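Local coordinates for protein Alpha/beta hydrolase (Enterobacter asburiae, PDB 6KMO) that probably hydrolyses ester bonds of lipid-like or other carboxylic esters, as an esterase or lipase of the alpha/beta hydrolase fold, at residues 85-90 with 134-139; 116-121 with 309-314; 144-149 with 240-245; 258-263 with 291-296; 270-275 with 300-305. The protein carries 2 engineered substitutions. All coordinates share one frame; numbering follows the deposited sequence.

Contact 1 of 5, residues 85-90 with 134-139; sequences IKLKIV and VYVDYT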
# COMPACT_ATOMS: atom_id res chain seq x y z
N ILE A 85 0.97 16.47 30.80
CA ILE A 85 1.21 16.09 29.41
C ILE A 85 0.13 16.77 28.57
O ILE A 85 -1.06 16.54 28.80
CB ILE A 85 1.17 14.57 29.21
CG1 ILE A 85 2.23 13.88 30.08
CG2 ILE A 85 1.41 14.23 27.75
CD1 ILE A 85 2.15 12.35 30.05
N LYS A 86 0.54 17.60 27.61
CA LYS A 86 -0.40 18.25 26.71
C LYS A 86 -0.80 17.33 25.56
O LYS A 86 0.07 16.74 24.90
CB LYS A 86 0.18 19.53 26.14
CG LYS A 86 -0.86 20.41 25.49
CD LYS A 86 -0.25 21.55 24.67
CE LYS A 86 0.64 22.47 25.51
NZ LYS A 86 0.44 23.93 25.23
N LEU A 87 -2.10 17.24 25.30
CA LEU A 87 -2.67 16.48 24.20
C LEU A 87 -3.37 17.42 23.24
O LEU A 87 -3.98 18.42 23.64
CB LEU A 87 -3.70 15.48 24.71
CG LEU A 87 -3.26 14.60 25.86
CD1 LEU A 87 -4.39 13.69 26.33
CD2 LEU A 87 -2.04 13.76 25.48
N LYS A 88 -3.33 17.09 21.95
CA LYS A 88 -4.17 17.72 20.95
C LYS A 88 -5.05 16.63 20.37
O LYS A 88 -4.54 15.57 19.98
CB LYS A 88 -3.36 18.39 19.85
CG LYS A 88 -2.50 19.56 20.34
CD LYS A 88 -3.35 20.75 20.74
CE LYS A 88 -3.55 21.68 19.58
NZ LYS A 88 -4.08 23.01 20.01
N ILE A 89 -6.36 16.86 20.33
CA ILE A 89 -7.33 15.86 19.92
C ILE A 89 -7.96 16.32 18.61
O ILE A 89 -8.45 17.44 18.51
CB ILE A 89 -8.40 15.63 21.00
CG1 ILE A 89 -7.73 15.20 22.31
CG2 ILE A 89 -9.39 14.57 20.59
CD1 ILE A 89 -7.77 16.21 23.39
N VAL A 90 -7.91 15.47 17.59
CA VAL A 90 -8.40 15.81 16.26
C VAL A 90 -9.49 14.82 15.90
O VAL A 90 -9.30 13.60 16.03
CB VAL A 90 -7.26 15.80 15.22
CG1 VAL A 90 -7.77 16.25 13.87
CG2 VAL A 90 -6.10 16.68 15.68
N VAL A 134 -5.15 11.39 19.03
CA VAL A 134 -4.69 12.00 20.27
C VAL A 134 -3.18 12.22 20.12
O VAL A 134 -2.37 11.32 20.39
CB VAL A 134 -5.02 11.17 21.51
CG1 VAL A 134 -4.60 11.90 22.77
CG2 VAL A 134 -6.52 10.83 21.52
N TYR A 135 -2.81 13.41 19.68
CA TYR A 135 -1.41 13.81 19.58
C TYR A 135 -0.85 14.03 20.98
O TYR A 135 -1.50 14.68 21.81
CB TYR A 135 -1.32 15.12 18.75
CG TYR A 135 -0.02 15.86 18.91
CD1 TYR A 135 1.00 15.72 17.99
CD2 TYR A 135 0.21 16.70 19.99
CE1 TYR A 135 2.21 16.36 18.14
CE2 TYR A 135 1.42 17.33 20.16
CZ TYR A 135 2.42 17.16 19.23
OH TYR A 135 3.63 17.76 19.41
N VAL A 136 0.35 13.52 21.25
CA VAL A 136 1.02 13.67 22.54
C VAL A 136 2.19 14.64 22.38
O VAL A 136 3.10 14.43 21.57
CB VAL A 136 1.53 12.31 23.05
CG1 VAL A 136 2.26 12.47 24.40
CG2 VAL A 136 0.39 11.33 23.19
N ASP A 137 2.20 15.71 23.18
CA ASP A 137 3.26 16.72 23.08
C ASP A 137 4.46 16.31 23.94
O ASP A 137 4.73 16.84 25.01
CB ASP A 137 2.73 18.10 23.49
CG ASP A 137 3.52 19.25 22.87
OD1 ASP A 137 3.95 19.18 21.69
OD2 ASP A 137 3.67 20.29 23.56
N TYR A 138 5.19 15.31 23.46
CA TYR A 138 6.32 14.79 24.23
C TYR A 138 7.48 15.79 24.24
O TYR A 138 7.61 16.65 23.36
CB TYR A 138 6.76 13.43 23.69
CG TYR A 138 7.24 13.34 22.25
CD1 TYR A 138 8.53 13.70 21.92
CD2 TYR A 138 6.42 12.86 21.24
CE1 TYR A 138 9.00 13.57 20.62
CE2 TYR A 138 6.87 12.73 19.94
CZ TYR A 138 8.17 13.09 19.64
OH TYR A 138 8.67 12.97 18.36
N THR A 139 8.33 15.67 25.24
CA THR A 139 9.44 16.61 25.38
C THR A 139 10.49 16.35 24.31
O THR A 139 10.91 15.19 24.14
CB THR A 139 10.09 16.48 26.76
OG1 THR A 139 9.10 16.65 27.77
CG2 THR A 139 11.19 17.52 26.94
O HOH W 1 3.36 17.91 27.23
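Leu87 and Val136 stand side by side and point the same way from two neighbouring strands, with Leu87 CD2 resting 4.1 Å from Val136 CG2. The other branch of Leu87, CD1, crosses obliquely over Val134 CG1 at 4.0 Å, so one leucine bridges two valines. Ile85 joins with its CG2 anti to the backbone N, meeting Val136 CG1 at 3.9 Å. Beta-branched residues and leucine suit this face, because helix 148-163 covers Val134 and Val136.

In the mixed central sheet of the alpha/beta hydrolase fold, strand 83-92 lies between 132-136 and the outermost strand 71-80, antiparallel to both. Lys88 and Tyr135 form a hydrogen-bonded pair: Lys88 N gives to a lone pair of Tyr135 O at 3.0 Å, and Tyr135 N returns a bond to Lys88 O at 2.8 Å. Their side chains lie alongside each other on the face toward helix 115-129, the lysine offering CB and CG to Tyr135 CD2 before its bent chain carries the ammonium away.

Tyr135 CG is anti to its backbone N (chi1 163°), and the hydroxyl OH donates to the anti lone pair of Asp137 OD1 at 2.7 Å. Asp137 centres an inverse gamma turn, yet its N still reaches Lys86 O at 2.9 Å, nearly along the C=O axis. Beyond that bond a water accepts from Lys86 N and donates to Asp137 O.

Contact 2 of 5, residues 116-121 with 309-314; sequences PTHERL and YGLLNP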
# COMPACT_ATOMS: atom_id res chain seq x y z
N PRO A 116 1.62 21.64 15.11
CA PRO A 116 1.35 22.36 13.86
C PRO A 116 2.06 21.77 12.65
O PRO A 116 1.46 21.67 11.57
CB PRO A 116 1.78 23.81 14.17
CG PRO A 116 1.62 23.91 15.65
CD PRO A 116 2.01 22.55 16.20
N THR A 117 3.33 21.36 12.80
CA THR A 117 4.02 20.77 11.66
C THR A 117 3.33 19.50 11.16
O THR A 117 3.39 19.19 9.96
CB THR A 117 5.49 20.43 11.98
OG1 THR A 117 5.57 19.58 13.13
CG2 THR A 117 6.35 21.67 12.16
N HIS A 118 2.71 18.75 12.05
CA HIS A 118 2.09 17.47 11.71
C HIS A 118 0.58 17.55 11.52
O HIS A 118 -0.05 16.53 11.21
CB HIS A 118 2.41 16.43 12.79
CG HIS A 118 3.81 15.91 12.69
ND1 HIS A 118 4.92 16.72 12.87
CD2 HIS A 118 4.29 14.68 12.41
CE1 HIS A 118 6.01 16.00 12.70
NE2 HIS A 118 5.66 14.76 12.41
N GLU A 119 -0.01 18.75 11.62
CA GLU A 119 -1.47 18.86 11.66
C GLU A 119 -2.13 18.37 10.38
O GLU A 119 -3.15 17.68 10.43
CB GLU A 119 -1.90 20.29 11.99
CG GLU A 119 -3.40 20.41 12.07
CD GLU A 119 -3.89 21.71 12.65
OE1 GLU A 119 -3.07 22.65 12.78
OE2 GLU A 119 -5.08 21.76 13.01
N ARG A 120 -1.58 18.71 9.22
CA ARG A 120 -2.23 18.29 7.98
C ARG A 120 -2.25 16.76 7.87
O ARG A 120 -3.29 16.17 7.54
CB ARG A 120 -1.53 18.93 6.78
CG ARG A 120 -2.36 18.86 5.50
CD ARG A 120 -1.55 18.31 4.35
NE ARG A 120 -1.45 16.85 4.39
CZ ARG A 120 -0.32 16.15 4.42
NH1 ARG A 120 0.88 16.72 4.48
NH2 ARG A 120 -0.42 14.84 4.37
N LEU A 121 -1.11 16.13 8.16
CA LEU A 121 -1.03 14.67 8.16
C LEU A 121 -2.02 14.07 9.15
O LEU A 121 -2.72 13.11 8.82
CB LEU A 121 0.40 14.25 8.52
CG LEU A 121 0.65 12.78 8.85
CD1 LEU A 121 0.23 11.85 7.71
CD2 LEU A 121 2.12 12.56 9.20
N TYR A 309 7.22 11.37 3.07
CA TYR A 309 6.37 11.75 1.95
C TYR A 309 4.99 12.18 2.44
O TYR A 309 4.43 13.17 1.94
CB TYR A 309 6.26 10.62 0.92
CG TYR A 309 5.73 9.28 1.40
CD1 TYR A 309 6.61 8.31 1.85
CD2 TYR A 309 4.38 8.97 1.37
CE1 TYR A 309 6.15 7.07 2.29
CE2 TYR A 309 3.91 7.72 1.81
CZ TYR A 309 4.81 6.78 2.26
OH TYR A 309 4.42 5.54 2.74
N GLY A 310 4.44 11.49 3.43
CA GLY A 310 3.11 11.83 3.91
C GLY A 310 3.05 12.98 4.90
O GLY A 310 1.96 13.44 5.23
N LEU A 311 4.20 13.42 5.40
CA LEU A 311 4.25 14.57 6.30
C LEU A 311 4.41 15.88 5.55
O LEU A 311 3.69 16.84 5.83
CB LEU A 311 5.45 14.43 7.26
CG LEU A 311 5.76 15.67 8.10
CD1 LEU A 311 4.62 15.93 9.08
CD2 LEU A 311 7.08 15.53 8.84
N LEU A 312 5.36 15.94 4.62
CA LEU A 312 5.79 17.22 4.07
C LEU A 312 4.67 17.89 3.30
O LEU A 312 4.17 17.36 2.30
CB LEU A 312 7.01 16.99 3.17
CG LEU A 312 8.25 16.52 3.92
CD1 LEU A 312 9.34 15.98 2.98
CD2 LEU A 312 8.83 17.60 4.84
N ASN A 313 4.26 19.07 3.76
CA ASN A 313 3.10 19.70 3.14
C ASN A 313 3.32 20.06 1.68
O ASN A 313 2.33 19.99 0.93
CB ASN A 313 2.63 20.87 4.00
CG ASN A 313 2.02 20.42 5.29
OD1 ASN A 313 1.59 19.27 5.42
ND2 ASN A 313 1.98 21.29 6.28
N PRO A 314 4.52 20.40 1.21
CA PRO A 314 4.68 20.61 -0.24
C PRO A 314 4.39 19.38 -1.08
O PRO A 314 4.20 19.50 -2.30
CB PRO A 314 6.14 21.07 -0.37
CG PRO A 314 6.40 21.74 0.96
CD PRO A 314 5.69 20.87 1.97
O HOH W 2 0.63 20.77 8.93
O HOH W 3 1.47 17.75 8.11
O HOH W 4 2.53 15.15 2.51
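Arg120 leaves helix 115-129 with CG anti to its backbone N (chi1 -164°), and its CB already lies 3.4 Å from Asn313 OD1. The chain then bends at chi2 and chi3, so that CD passes 3.5 Å from Asn313 OD1 before the guanidinium turns its edge to the loop 309-314. At the tip, NH1 donates to Asn313 OD1 at 2.8 Å, in the carbonyl plane of the amide, and adds a weak bond to Leu311 O. NH2 donates to Gly310 O at 2.9 Å from above the carbonyl plane, and also makes a salt bridge with Asp124, probably balancing the buried charge. Arginine suits this place because its several N-H groups can serve the loop's oxygens.

Water completes the join. One molecule accepts from Arg120 N and Asn313 ND2; another accepts from Leu121 N and lies 3.1 Å from Asn313 OD1, so a water serves each of the two amides at the helix kink.

On the apolar side, Leu311 CD1 sits over the centre of the His118 ring, 3.6 Å from the centroid and 9° off the normal, a CH-pi contact, and meets Leu121 CD2 at 4.2 Å. In the ring plane, His118 ND1 donates to Thr117 OG1, itself bonded to Asp114. Within the alpha/beta hydrolase fold, the contact ties the start of helix 115-129 to the loop between strand 305-306 and helix 319-335, with Phe104 of strand 99-105 touching His118 and Leu121, and Leu325 of helix 319-335 packing on Arg120 and Leu121.

Contact 3 of 5, residues 144-149 with 240-245; sequences AHFPVA and NYTTSA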
# COMPACT_ATOMS: atom_id res chain seq x y z
N ALA A 144 15.28 16.71 26.65
CA ALA A 144 15.16 15.42 27.28
C ALA A 144 15.88 14.40 26.41
O ALA A 144 16.02 14.58 25.19
CB ALA A 144 13.69 14.99 27.43
N HIS A 145 16.32 13.32 27.04
CA HIS A 145 16.91 12.17 26.38
C HIS A 145 16.02 10.96 26.60
O HIS A 145 15.07 10.99 27.37
CB HIS A 145 18.31 11.93 26.94
CG HIS A 145 19.25 13.07 26.70
ND1 HIS A 145 19.67 13.43 25.44
CD2 HIS A 145 19.82 13.95 27.56
CE1 HIS A 145 20.47 14.48 25.53
NE2 HIS A 145 20.58 14.82 26.81
N PHE A 146 16.32 9.88 25.89
CA PHE A 146 15.69 8.60 26.16
C PHE A 146 15.76 8.34 27.66
O PHE A 146 16.81 8.59 28.27
CB PHE A 146 16.44 7.51 25.38
CG PHE A 146 15.98 6.10 25.65
CD1 PHE A 146 16.63 5.30 26.58
CD2 PHE A 146 14.94 5.53 24.93
CE1 PHE A 146 16.23 4.01 26.80
CE2 PHE A 146 14.54 4.25 25.15
CZ PHE A 146 15.17 3.48 26.10
N PRO A 147 14.70 7.82 28.29
CA PRO A 147 13.42 7.38 27.74
C PRO A 147 12.26 8.31 28.09
O PRO A 147 11.13 7.85 28.19
CB PRO A 147 13.22 6.06 28.46
CG PRO A 147 13.67 6.40 29.87
CD PRO A 147 14.85 7.35 29.68
N VAL A 148 12.52 9.60 28.27
CA VAL A 148 11.50 10.52 28.76
C VAL A 148 10.28 10.52 27.84
O VAL A 148 9.14 10.38 28.29
CB VAL A 148 12.09 11.93 28.93
CG1 VAL A 148 10.98 12.95 29.18
CG2 VAL A 148 13.11 11.95 30.04
N ALA A 149 10.51 10.76 26.55
CA ALA A 149 9.39 10.90 25.62
C ALA A 149 8.61 9.61 25.49
O ALA A 149 7.37 9.64 25.43
CB ALA A 149 9.89 11.37 24.25
N ASN A 240 21.45 13.33 19.69
CA ASN A 240 20.70 14.21 20.59
C ASN A 240 19.76 13.43 21.49
O ASN A 240 19.47 13.86 22.61
CB ASN A 240 19.93 15.24 19.77
CG ASN A 240 20.78 16.43 19.36
OD1 ASN A 240 21.01 17.34 20.15
ND2 ASN A 240 21.28 16.41 18.13
N TYR A 241 19.27 12.28 21.02
CA TYR A 241 18.33 11.45 21.78
C TYR A 241 19.04 10.68 22.88
O TYR A 241 18.63 10.73 24.05
CB TYR A 241 17.67 10.48 20.81
CG TYR A 241 16.51 9.69 21.34
CD1 TYR A 241 15.45 10.31 22.01
CD2 TYR A 241 16.44 8.32 21.12
CE1 TYR A 241 14.36 9.57 22.43
CE2 TYR A 241 15.33 7.57 21.54
CZ TYR A 241 14.30 8.21 22.19
OH TYR A 241 13.19 7.51 22.59
N THR A 242 20.07 9.92 22.54
CA THR A 242 20.90 9.25 23.53
C THR A 242 22.17 8.74 22.86
O THR A 242 22.10 8.06 21.83
CB THR A 242 20.20 8.09 24.21
OG1 THR A 242 21.18 7.41 25.02
CG2 THR A 242 19.61 7.09 23.24
N THR A 243 23.32 9.03 23.46
CA THR A 243 24.59 8.50 22.98
C THR A 243 24.99 7.23 23.71
O THR A 243 26.09 6.72 23.49
CB THR A 243 25.70 9.53 23.14
OG1 THR A 243 25.73 9.97 24.50
CG2 THR A 243 25.48 10.72 22.22
N SER A 244 24.13 6.70 24.57
CA SER A 244 24.46 5.50 25.33
C SER A 244 24.34 4.26 24.46
O SER A 244 23.29 3.99 23.87
CB SER A 244 23.50 5.38 26.51
OG SER A 244 23.55 4.09 27.08
N ALA A 245 25.41 3.46 24.41
CA ALA A 245 25.34 2.19 23.71
C ALA A 245 24.28 1.28 24.31
O ALA A 245 23.57 0.56 23.59
CB ALA A 245 26.70 1.49 23.75
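A loop leading into helix 148-163, in the alpha/beta hydrolase fold, meets the end of helix 231-241 here, and its tight part is aromatic. Phe146, with CG anti to its backbone N (chi1 175°), turns its ring edge toward the face of Tyr241 in an offset edge-to-face pair, the centroids 5.8 Å apart and the planes at 74°. The phenylalanine CB also lies over the tyrosine ring, 4.0 Å from the centroid, while CD2 closes to 3.5 Å from Tyr241 OH. Trp110 stacks on the Tyr241 ring as well. Thr242 CG2 meets Phe146 CB at 3.8 Å. Aromatic residues suit this junction: Phe146 gives its edge to Tyr241 and a face to Pro147, and Tyr241 gives a face to Phe146.

Pro147, preceded by a cis peptide bond and standing at the N-cap of helix 148-163, lays its CB over the centre of that Phe146 face. Ile9 of the second subunit packs on Phe146, so this buried part also borders the dimer interface.

Toward solvent the grip is looser. His145 is exposed, and its ND1 makes two weak bonds, to Asn240 O and Tyr241 O, both acceptors lying near the edge of the ring. These carbonyls belong to the last turn of helix 231-241, where regular helical partners run out. Beyond the helix, Thr242 OG1 accepts from Ser244 N in an ST turn and is bonded to Asp247. Back on the packed side, the firmest bond across the contact is from the backbone: Phe146 N donates to Tyr241 O at 3.1 Å, from above the carbonyl plane.

Contact 4 of 5, residues 258-263 with 291-296; sequences ASTAQL and DAAGVP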
# COMPACT_ATOMS: atom_id res chain seq x y z
N ALA A 258 15.04 -6.62 18.88
CA ALA A 258 14.27 -7.53 19.70
C ALA A 258 14.28 -8.93 19.11
O ALA A 258 14.27 -9.11 17.90
CB ALA A 258 12.83 -7.05 19.80
N SER A 259 14.29 -9.92 20.00
CA SER A 259 14.19 -11.29 19.55
C SER A 259 12.75 -11.63 19.20
O SER A 259 11.81 -10.90 19.51
CB SER A 259 14.63 -12.23 20.68
OG SER A 259 13.70 -12.13 21.73
N THR A 260 12.57 -12.79 18.56
CA THR A 260 11.24 -13.29 18.28
C THR A 260 10.41 -13.38 19.55
O THR A 260 9.25 -12.97 19.57
CB THR A 260 11.35 -14.64 17.58
OG1 THR A 260 12.06 -14.43 16.35
CG2 THR A 260 9.98 -15.21 17.28
N ALA A 261 10.99 -13.89 20.64
CA ALA A 261 10.24 -13.99 21.88
C ALA A 261 9.82 -12.62 22.41
O ALA A 261 8.73 -12.48 22.98
CB ALA A 261 11.08 -14.73 22.91
N GLN A 262 10.68 -11.61 22.25
CA GLN A 262 10.34 -10.27 22.70
C GLN A 262 9.25 -9.64 21.86
O GLN A 262 8.52 -8.78 22.36
CB GLN A 262 11.59 -9.40 22.68
CG GLN A 262 12.54 -9.71 23.86
CD GLN A 262 13.85 -8.98 23.77
OE1 GLN A 262 14.52 -8.96 22.74
NE2 GLN A 262 14.26 -8.40 24.89
N LEU A 263 9.11 -10.04 20.60
CA LEU A 263 8.09 -9.49 19.71
C LEU A 263 6.78 -10.25 19.75
O LEU A 263 5.76 -9.74 19.29
CB LEU A 263 8.62 -9.41 18.27
CG LEU A 263 9.80 -8.46 18.10
CD1 LEU A 263 10.38 -8.57 16.70
CD2 LEU A 263 9.37 -7.02 18.41
N ASP A 291 6.47 -10.70 11.65
CA ASP A 291 5.75 -11.84 11.08
C ASP A 291 6.33 -13.16 11.58
O ASP A 291 5.58 -14.11 11.85
CB ASP A 291 5.82 -11.77 9.56
CG ASP A 291 5.09 -12.91 8.90
OD1 ASP A 291 3.84 -12.88 8.83
OD2 ASP A 291 5.78 -13.85 8.42
N ALA A 292 7.65 -13.22 11.76
CA ALA A 292 8.27 -14.44 12.27
C ALA A 292 7.84 -14.71 13.70
O ALA A 292 7.89 -15.87 14.15
CB ALA A 292 9.78 -14.34 12.17
N ALA A 293 7.43 -13.69 14.43
CA ALA A 293 6.93 -13.82 15.78
C ALA A 293 5.42 -14.03 15.84
O ALA A 293 4.84 -13.95 16.92
CB ALA A 293 7.33 -12.60 16.61
N GLY A 294 4.78 -14.31 14.71
CA GLY A 294 3.36 -14.59 14.68
C GLY A 294 2.47 -13.37 14.73
O GLY A 294 1.27 -13.52 14.91
N VAL A 295 3.04 -12.18 14.59
CA VAL A 295 2.26 -10.94 14.62
C VAL A 295 1.61 -10.73 13.26
O VAL A 295 2.31 -10.78 12.25
CB VAL A 295 3.20 -9.78 14.93
CG1 VAL A 295 2.45 -8.45 14.93
CG2 VAL A 295 3.89 -9.99 16.28
N PRO A 296 0.30 -10.48 13.19
CA PRO A 296 -0.30 -10.07 11.91
C PRO A 296 0.27 -8.73 11.48
O PRO A 296 0.11 -7.72 12.18
CB PRO A 296 -1.80 -10.01 12.21
CG PRO A 296 -1.96 -10.88 13.46
CD PRO A 296 -0.72 -10.59 14.24
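Gln262 OE1 is held by one firm bond, from Ser259 N at 2.9 Å, which arrives in the carbonyl plane on a lone pair, with Ser259 OG close by at 3.4 Å from OE1 as at most a weak second. Ser259 OG in turn accepts from Gln262 N at 3.1 Å. The two reciprocal bonds make a capping box with Ser259 at the N-cap, where a small hydroxyl residue can satisfy an amide of the first turn. The glutamine NE2 bonds to Ala14 O of the second subunit.

No hydrogen bond crosses to 291-296; the two segments meet by van der Waals packing. Ala293 CB points at the short helix 260-263 and fits between two of its residues, 3.8 Å from Leu263 CB and 3.8 Å from Thr260 CG2. That threonine methyl is anti to the backbone N, alongside Ala293, and Thr260 O lies 3.5 Å from Ala293 CB, an approach that a small methyl allows. Val295 adds its CG2 against Leu263 O at 3.6 Å. Leu263 itself continues inward to Phe286 and Leu290 of helix 280-292, whereas Thr260 lies on the exposed side.

The shape of 291-296 comes from the way helix 280-292 stops. Gly294 has positive phi (80°), most readily adopted without a side chain; its N bonds to Asp291 O and Val295 N to Leu290 O, the paired bonds of a Schellman motif.

Contact 5 of 5, residues 270-275 with 300-305; sequences LIQTAE and TRYNGM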
# COMPACT_ATOMS: atom_id res chain seq x y z
N LEU A 270 0.58 -2.26 10.61
CA LEU A 270 0.83 -1.84 9.24
C LEU A 270 2.11 -1.01 9.27
O LEU A 270 2.22 -0.08 10.07
CB LEU A 270 -0.31 -0.97 8.71
CG LEU A 270 -0.03 -0.28 7.37
CD1 LEU A 270 0.16 -1.27 6.23
CD2 LEU A 270 -1.17 0.66 7.02
N ILE A 271 3.07 -1.34 8.39
CA ILE A 271 4.27 -0.53 8.20
C ILE A 271 4.24 -0.01 6.77
O ILE A 271 4.10 -0.80 5.83
CB ILE A 271 5.55 -1.34 8.44
CG1 ILE A 271 5.64 -1.80 9.88
CG2 ILE A 271 6.77 -0.52 8.07
CD1 ILE A 271 6.69 -2.88 10.15
N GLN A 272 4.37 1.30 6.60
CA GLN A 272 4.63 1.87 5.27
C GLN A 272 6.10 2.26 5.20
O GLN A 272 6.64 2.84 6.14
CB GLN A 272 3.80 3.12 4.99
CG GLN A 272 2.29 2.89 5.03
CD GLN A 272 1.50 4.00 4.36
OE1 GLN A 272 2.02 5.08 4.06
NE2 GLN A 272 0.21 3.75 4.16
N THR A 273 6.74 1.95 4.07
CA THR A 273 8.09 2.44 3.83
C THR A 273 8.13 3.23 2.52
O THR A 273 7.28 3.07 1.64
CB THR A 273 9.11 1.30 3.80
OG1 THR A 273 8.76 0.43 2.72
CG2 THR A 273 9.17 0.56 5.13
N ALA A 274 9.13 4.10 2.43
CA ALA A 274 9.41 4.87 1.23
C ALA A 274 10.56 4.23 0.48
O ALA A 274 11.57 3.86 1.08
CB ALA A 274 9.79 6.30 1.61
N GLU A 275 10.42 4.12 -0.85
CA GLU A 275 11.45 3.44 -1.63
C GLU A 275 12.81 4.13 -1.50
O GLU A 275 13.84 3.46 -1.47
CB GLU A 275 11.04 3.35 -3.11
CG GLU A 275 12.09 2.70 -4.01
CD GLU A 275 11.74 2.72 -5.47
OE1 GLU A 275 10.99 3.62 -5.92
OE2 GLU A 275 12.22 1.81 -6.17
N THR A 300 4.06 -2.32 3.34
CA THR A 300 3.82 -1.73 2.03
C THR A 300 4.92 -0.72 1.74
O THR A 300 5.07 0.26 2.48
CB THR A 300 2.48 -1.01 1.96
OG1 THR A 300 1.43 -1.81 2.51
CG2 THR A 300 2.12 -0.63 0.53
N ARG A 301 5.65 -0.94 0.66
CA ARG A 301 6.62 0.02 0.16
C ARG A 301 5.96 0.87 -0.92
O ARG A 301 5.41 0.33 -1.88
CB ARG A 301 7.83 -0.71 -0.44
CG ARG A 301 8.89 0.21 -1.03
CD ARG A 301 9.90 -0.54 -1.86
NE ARG A 301 10.81 -1.31 -1.04
CZ ARG A 301 11.98 -1.78 -1.44
NH1 ARG A 301 12.37 -1.59 -2.68
NH2 ARG A 301 12.75 -2.44 -0.59
N TYR A 302 6.03 2.19 -0.77
CA TYR A 302 5.50 3.13 -1.75
C TYR A 302 6.65 3.60 -2.63
O TYR A 302 7.60 4.23 -2.15
CB TYR A 302 4.75 4.29 -1.07
CG TYR A 302 3.41 3.83 -0.51
CD1 TYR A 302 3.34 3.18 0.71
CD2 TYR A 302 2.24 3.99 -1.22
CE1 TYR A 302 2.14 2.71 1.21
CE2 TYR A 302 1.02 3.54 -0.72
CZ TYR A 302 0.99 2.90 0.50
OH TYR A 302 -0.20 2.42 1.03
N ASN A 303 6.58 3.25 -3.91
CA ASN A 303 7.69 3.57 -4.80
C ASN A 303 7.74 5.06 -5.17
O ASN A 303 6.74 5.77 -5.16
CB ASN A 303 7.65 2.71 -6.05
CG ASN A 303 8.37 1.40 -5.90
OD1 ASN A 303 8.83 1.03 -4.82
ND2 ASN A 303 8.49 0.68 -7.01
N GLY A 304 8.96 5.53 -5.44
CA GLY A 304 9.17 6.87 -5.88
C GLY A 304 9.17 7.90 -4.78
O GLY A 304 9.32 9.10 -5.07
N MET A 305 9.00 7.48 -3.53
CA MET A 305 8.82 8.39 -2.41
C MET A 305 10.11 8.54 -1.61
O MET A 305 10.93 7.63 -1.52
CB MET A 305 7.72 7.88 -1.45
CG MET A 305 6.31 7.88 -2.00
SD MET A 305 5.68 9.56 -2.53
CE MET A 305 5.92 9.42 -4.37
O HOH W 5 -0.14 0.83 3.40
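Strands 269-274 and 297-302 are the two parallel strands of a beta-alpha-beta unit whose crossover is helix 280-292, at the end of the central sheet. The ladder is regular: Thr300 N gives to Ile271 O, Thr273 N to Thr300 O and Tyr302 N to Thr273 O, each at 2.9 Å. Glu275 N then reaches Tyr302 O.

Glu275, extended with CG anti to the backbone N, carries OE1 to Gly304 N at 2.8 Å, using the anti lone pair. Its carboxylate stacks, planes 8° apart, on the Asn303 amide, whose ND2 is hydrogen-bonded to Glu284 of the second subunit, and OE2 makes a salt bridge with Arg288 of that subunit. A glutamate can thus hold the type II turn 302-305 and still serve the interface; Gly304 suits that turn through its positive phi.

On the face toward helix 319-335, the Gln272 amide crosses the Tyr302 ring obliquely, Gln272 CD lying 3.5 Å from Tyr302 CE1. A water donates to Tyr302 OH, itself bonded to Gln327, and accepts only a weak bond from Gln272 NE2; Gln272 OE1 bonds to Tyr309. On the other face, Thr273 OG1 is hydrogen-bonded to Glu284 of the same chain, and Arg301 NE forms a salt bridge with it. Residues 300-302 also pair antiparallel with a strand of the second subunit, so at this crossover unit the alpha/beta hydrolase sheet continues through the dimer.

Contacts 1 and 5 belong to the same mixed sheet, on opposite sides of the chain's centre with their own centres about 26 Å apart: contact 1 lies near the antiparallel end, contact 5 at the parallel end that meets the second subunit. Contact 2 closes a long loop of chain, within which contacts 3, 4 and 5 are nested, and it touches contact 5 through Tyr309 and Gln272. Contact 3 follows contact 1 along the chain and packs against it through Tyr138 and Ala149. Contact 4 alternates with contact 5 in sequence, sharing helix 280-292 as the connection. Contacts 3, 4 and 5 all reach the second subunit, so three of the five contacts lie at or beside the dimer interface.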